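Side-chain contact in PF14_0633 protein (PDB 3IGM), which probably acts as a sequence-specific DNA-binding transcription factor of the malaria parasite, its AP2 domain gripping cognate DNA as a domain-swapped dimer: residues Phe24-Ala28 with Ser29-Arg33. Residues are numbered along the deposited sequence; the frame is centred on the assembly and turned at random.
Sequences FYDGA and SRRSR. With nucleotides of chain B; nucleotides of chain C.
Phe-24 and Asp-26 hold Arg-31 at two points along its length. CB of Arg-31 sits over one face of the Phe-24 ring in a CH-pi contact, displaced from the ring centre, with CZ of Phe-24 3.6 Å from CB of Arg-31. Farther out the arginine runs beside Asp-26 in the same direction, until its NH1 reaches OD1 of Asp-26 at 2.8 Å in a salt bridge. The carboxylate and guanidinium planes are nearly coplanar, 21° apart, and the acid meets the guanidinium at its edge. The bend at chi3 (75°) swings NE toward the backbone of DA4 of chain B, where Arg-31 NE donates to OP1 at 2.9 Å; a weak bond from NH2 reaches the same oxygen. Held between carboxylate and phosphate, the guanidinium has little freedom to rotate, and its charge probably offsets part of the phosphate's.

On the opposite face of the sheet, CG of Arg-30 passes over one face of the Tyr-25 ring, away from its centre. With CG anti to the backbone N (chi1 -163°) and the chain extended to NE, Arg-30 carries its guanidinium into the bases, where NH1 to O6 and NH2 to N7 of DG2 of chain C, both 2.8 Å, form the bidentate pair that recognises guanine. Ser-32 OG hydrogen-bonds to N7 of DA4 of chain B at 2.8 Å, while its backbone N bonds to OP2.

Phe-24 also meets Phe-54 of the second subunit edge-to-face, consistent with the swapped dimer. A type II' turn from Asp-26 to Ser-29, with Gly-27 at positive phi, closes this antiparallel hairpin, part of the three-stranded DNA-reading sheet of the AP2 fold.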
loop_
_atom_site.group_PDB
_atom_site.type_symbol
_atom_site.label_atom_id
_atom_site.label_comp_id
_atom_site.label_asym_id
_atom_site.label_seq_id
_atom_site.Cartn_x
_atom_site.Cartn_y
_atom_site.Cartn_z
ATOM N N PHE A 24 3.901 22.423 -5.273
ATOM C CA PHE A 24 4.369 23.747 -4.870
ATOM C C PHE A 24 4.692 24.564 -6.109
ATOM O O PHE A 24 4.996 24.011 -7.168
ATOM C CB PHE A 24 5.613 23.643 -3.946
ATOM C CG PHE A 24 6.818 22.978 -4.591
ATOM C CD1 PHE A 24 7.882 23.740 -5.079
ATOM C CD2 PHE A 24 6.898 21.599 -4.694
ATOM C CE1 PHE A 24 8.999 23.124 -5.670
ATOM C CE2 PHE A 24 8.003 20.976 -5.285
ATOM C CZ PHE A 24 9.054 21.735 -5.768
ATOM N N TYR A 25 4.630 25.878 -5.972
ATOM C CA TYR A 25 5.042 26.758 -7.056
ATOM C C TYR A 25 6.517 27.120 -6.950
ATOM O O TYR A 25 7.013 27.428 -5.864
ATOM C CB TYR A 25 4.140 27.996 -7.135
ATOM C CG TYR A 25 2.818 27.662 -7.792
ATOM C CD1 TYR A 25 2.701 27.601 -9.184
ATOM C CD2 TYR A 25 1.695 27.355 -7.025
ATOM C CE1 TYR A 25 1.488 27.257 -9.790
ATOM C CE2 TYR A 25 0.480 27.024 -7.623
ATOM C CZ TYR A 25 0.388 26.977 -9.001
ATOM O OH TYR A 25 -0.816 26.648 -9.582
ATOM N N ASP A 26 7.218 27.027 -8.078
ATOM C CA ASP A 26 8.618 27.434 -8.165
ATOM C C ASP A 26 8.674 28.547 -9.209
ATOM O O ASP A 26 8.829 28.289 -10.407
ATOM C CB ASP A 26 9.482 26.226 -8.552
ATOM C CG ASP A 26 10.959 26.561 -8.710
ATOM O OD1 ASP A 26 11.728 25.634 -9.045
ATOM O OD2 ASP A 26 11.363 27.722 -8.510
ATOM N N GLY A 27 8.549 29.787 -8.737
ATOM C CA GLY A 27 8.247 30.922 -9.613
ATOM C C GLY A 27 6.844 30.688 -10.155
ATOM O O GLY A 27 5.897 30.504 -9.378
ATOM N N ALA A 28 6.720 30.647 -11.482
ATOM C CA ALA A 28 5.444 30.329 -12.134
ATOM C C ALA A 28 5.195 28.819 -12.294
ATOM O O ALA A 28 4.045 28.386 -12.423
ATOM C CB ALA A 28 5.362 31.020 -13.479
ATOM N N SER A 29 6.272 28.034 -12.264
ATOM C CA SER A 29 6.236 26.596 -12.569
ATOM C C SER A 29 5.716 25.722 -11.423
ATOM O O SER A 29 6.302 25.699 -10.335
ATOM C CB SER A 29 7.629 26.107 -13.011
ATOM O OG SER A 29 8.201 26.959 -13.996
ATOM N N ARG A 30 4.623 25.002 -11.681
ATOM C CA ARG A 30 4.069 24.053 -10.720
ATOM C C ARG A 30 4.840 22.728 -10.733
ATOM O O ARG A 30 5.077 22.123 -11.792
ATOM C CB ARG A 30 2.579 23.797 -10.965
ATOM C CG ARG A 30 1.885 23.148 -9.767
ATOM C CD ARG A 30 0.425 22.909 -10.068
ATOM N NE ARG A 30 -0.342 22.535 -8.881
ATOM C CZ ARG A 30 -1.491 21.858 -8.915
ATOM N NH1 ARG A 30 -2.015 21.454 -10.079
ATOM N NH2 ARG A 30 -2.115 21.571 -7.781
ATOM N N ARG A 31 5.217 22.289 -9.539
ATOM C CA ARG A 31 6.122 21.156 -9.370
ATOM C C ARG A 31 5.609 20.260 -8.270
ATOM O O ARG A 31 4.710 20.641 -7.529
ATOM C CB ARG A 31 7.544 21.652 -9.049
ATOM C CG ARG A 31 8.184 22.471 -10.172
ATOM C CD ARG A 31 9.612 22.894 -9.849
ATOM N NE ARG A 31 10.545 21.780 -9.972
ATOM C CZ ARG A 31 11.842 21.835 -9.664
ATOM N NH1 ARG A 31 12.379 22.960 -9.189
ATOM N NH2 ARG A 31 12.605 20.754 -9.830
ATOM N N SER A 32 6.162 19.057 -8.172
ATOM C CA SER A 32 5.765 18.133 -7.112
ATOM C C SER A 32 6.939 17.360 -6.529
ATOM O O SER A 32 7.921 17.082 -7.214
ATOM C CB SER A 32 4.678 17.170 -7.604
ATOM O OG SER A 32 5.201 16.222 -8.516
ATOM N N ARG A 33 6.816 17.018 -5.252
ATOM C CA ARG A 33 7.779 16.174 -4.562
ATOM C C ARG A 33 7.046 14.965 -3.975
ATOM O O ARG A 33 6.020 15.110 -3.300
ATOM C CB ARG A 33 8.516 16.973 -3.484
ATOM C CG ARG A 33 9.432 16.164 -2.559
ATOM C CD ARG A 33 10.802 15.869 -3.144
ATOM N NE ARG A 33 11.587 17.072 -3.421
ATOM C CZ ARG A 33 12.610 17.501 -2.681
ATOM N NH1 ARG A 33 12.990 16.859 -1.577
ATOM N NH2 ARG A 33 13.265 18.584 -3.054
ATOM P P DA B 4 8.999 18.508 -11.329
ATOM O OP1 DA B 4 10.101 19.463 -11.584
ATOM O OP2 DA B 4 8.042 18.686 -10.215
ATOM O "O5'" DA B 4 8.131 18.406 -12.666
ATOM C "C5'" DA B 4 8.717 17.930 -13.896
ATOM C "C4'" DA B 4 7.686 18.084 -15.003
ATOM O "O4'" DA B 4 6.615 17.135 -14.799
ATOM C "C3'" DA B 4 6.997 19.442 -15.057
ATOM O "O3'" DA B 4 6.780 19.749 -16.431
ATOM C "C2'" DA B 4 5.696 19.263 -14.261
ATOM C "C1'" DA B 4 5.391 17.778 -14.460
ATOM N N9 DA B 4 4.826 17.069 -13.307
ATOM C C8 DA B 4 5.056 17.291 -11.976
ATOM N N7 DA B 4 4.398 16.473 -11.179
ATOM C C5 DA B 4 3.697 15.640 -12.047
ATOM C C6 DA B 4 2.801 14.563 -11.856
ATOM N N6 DA B 4 2.453 14.083 -10.649
ATOM N N1 DA B 4 2.271 13.968 -12.968
ATOM C C2 DA B 4 2.606 14.414 -14.181
ATOM N N3 DA B 4 3.426 15.422 -14.479
ATOM C C4 DA B 4 3.946 16.000 -13.368
ATOM P P DG C 2 -4.506 21.196 -3.048
ATOM O OP1 DG C 2 -4.510 21.396 -1.582
ATOM O OP2 DG C 2 -3.248 20.920 -3.786
ATOM O "O5'" DG C 2 -5.491 19.983 -3.380
ATOM C "C5'" DG C 2 -6.891 19.939 -2.989
ATOM C "C4'" DG C 2 -7.569 18.718 -3.625
ATOM O "O4'" DG C 2 -7.541 18.865 -5.067
ATOM C "C3'" DG C 2 -6.919 17.354 -3.377
ATOM O "O3'" DG C 2 -7.899 16.307 -3.354
ATOM C "C2'" DG C 2 -5.957 17.193 -4.558
ATOM C "C1'" DG C 2 -6.731 17.872 -5.676
ATOM N N9 DG C 2 -5.943 18.596 -6.664
ATOM C C8 DG C 2 -4.851 19.406 -6.477
ATOM N N7 DG C 2 -4.400 19.939 -7.586
ATOM C C5 DG C 2 -5.257 19.448 -8.562
ATOM C C6 DG C 2 -5.288 19.668 -9.957
ATOM O O6 DG C 2 -4.525 20.360 -10.634
ATOM N N1 DG C 2 -6.322 18.972 -10.573
ATOM C C2 DG C 2 -7.237 18.172 -9.926
ATOM N N2 DG C 2 -8.186 17.582 -10.678
ATOM N N3 DG C 2 -7.227 17.965 -8.619
ATOM C C4 DG C 2 -6.215 18.630 -8.008
ATOM P P DC B 3 10.800 13.747 -7.073
ATOM O OP1 DC B 3 11.970 14.618 -6.846
ATOM O OP2 DC B 3 9.811 13.535 -5.984
ATOM O "O5'" DC B 3 10.069 14.309 -8.382
ATOM C "C5'" DC B 3 10.830 14.473 -9.581
ATOM C "C4'" DC B 3 9.915 14.753 -10.757
ATOM O "O4'" DC B 3 9.001 13.647 -10.919
ATOM C "C3'" DC B 3 9.006 15.966 -10.582
ATOM O "O3'" DC B 3 9.647 17.058 -11.217
ATOM C "C2'" DC B 3 7.677 15.562 -11.234
ATOM C "C1'" DC B 3 7.917 14.127 -11.684
ATOM N N1 DC B 3 6.806 13.171 -11.457
ATOM C C2 DC B 3 6.052 12.776 -12.580
ATOM O O2 DC B 3 6.325 13.236 -13.704
ATOM N N3 DC B 3 5.048 11.895 -12.390
ATOM C C4 DC B 3 4.773 11.410 -11.168
ATOM N N4 DC B 3 3.765 10.527 -11.077
ATOM C C5 DC B 3 5.525 11.810 -10.010
ATOM C C6 DC B 3 6.522 12.691 -10.199
#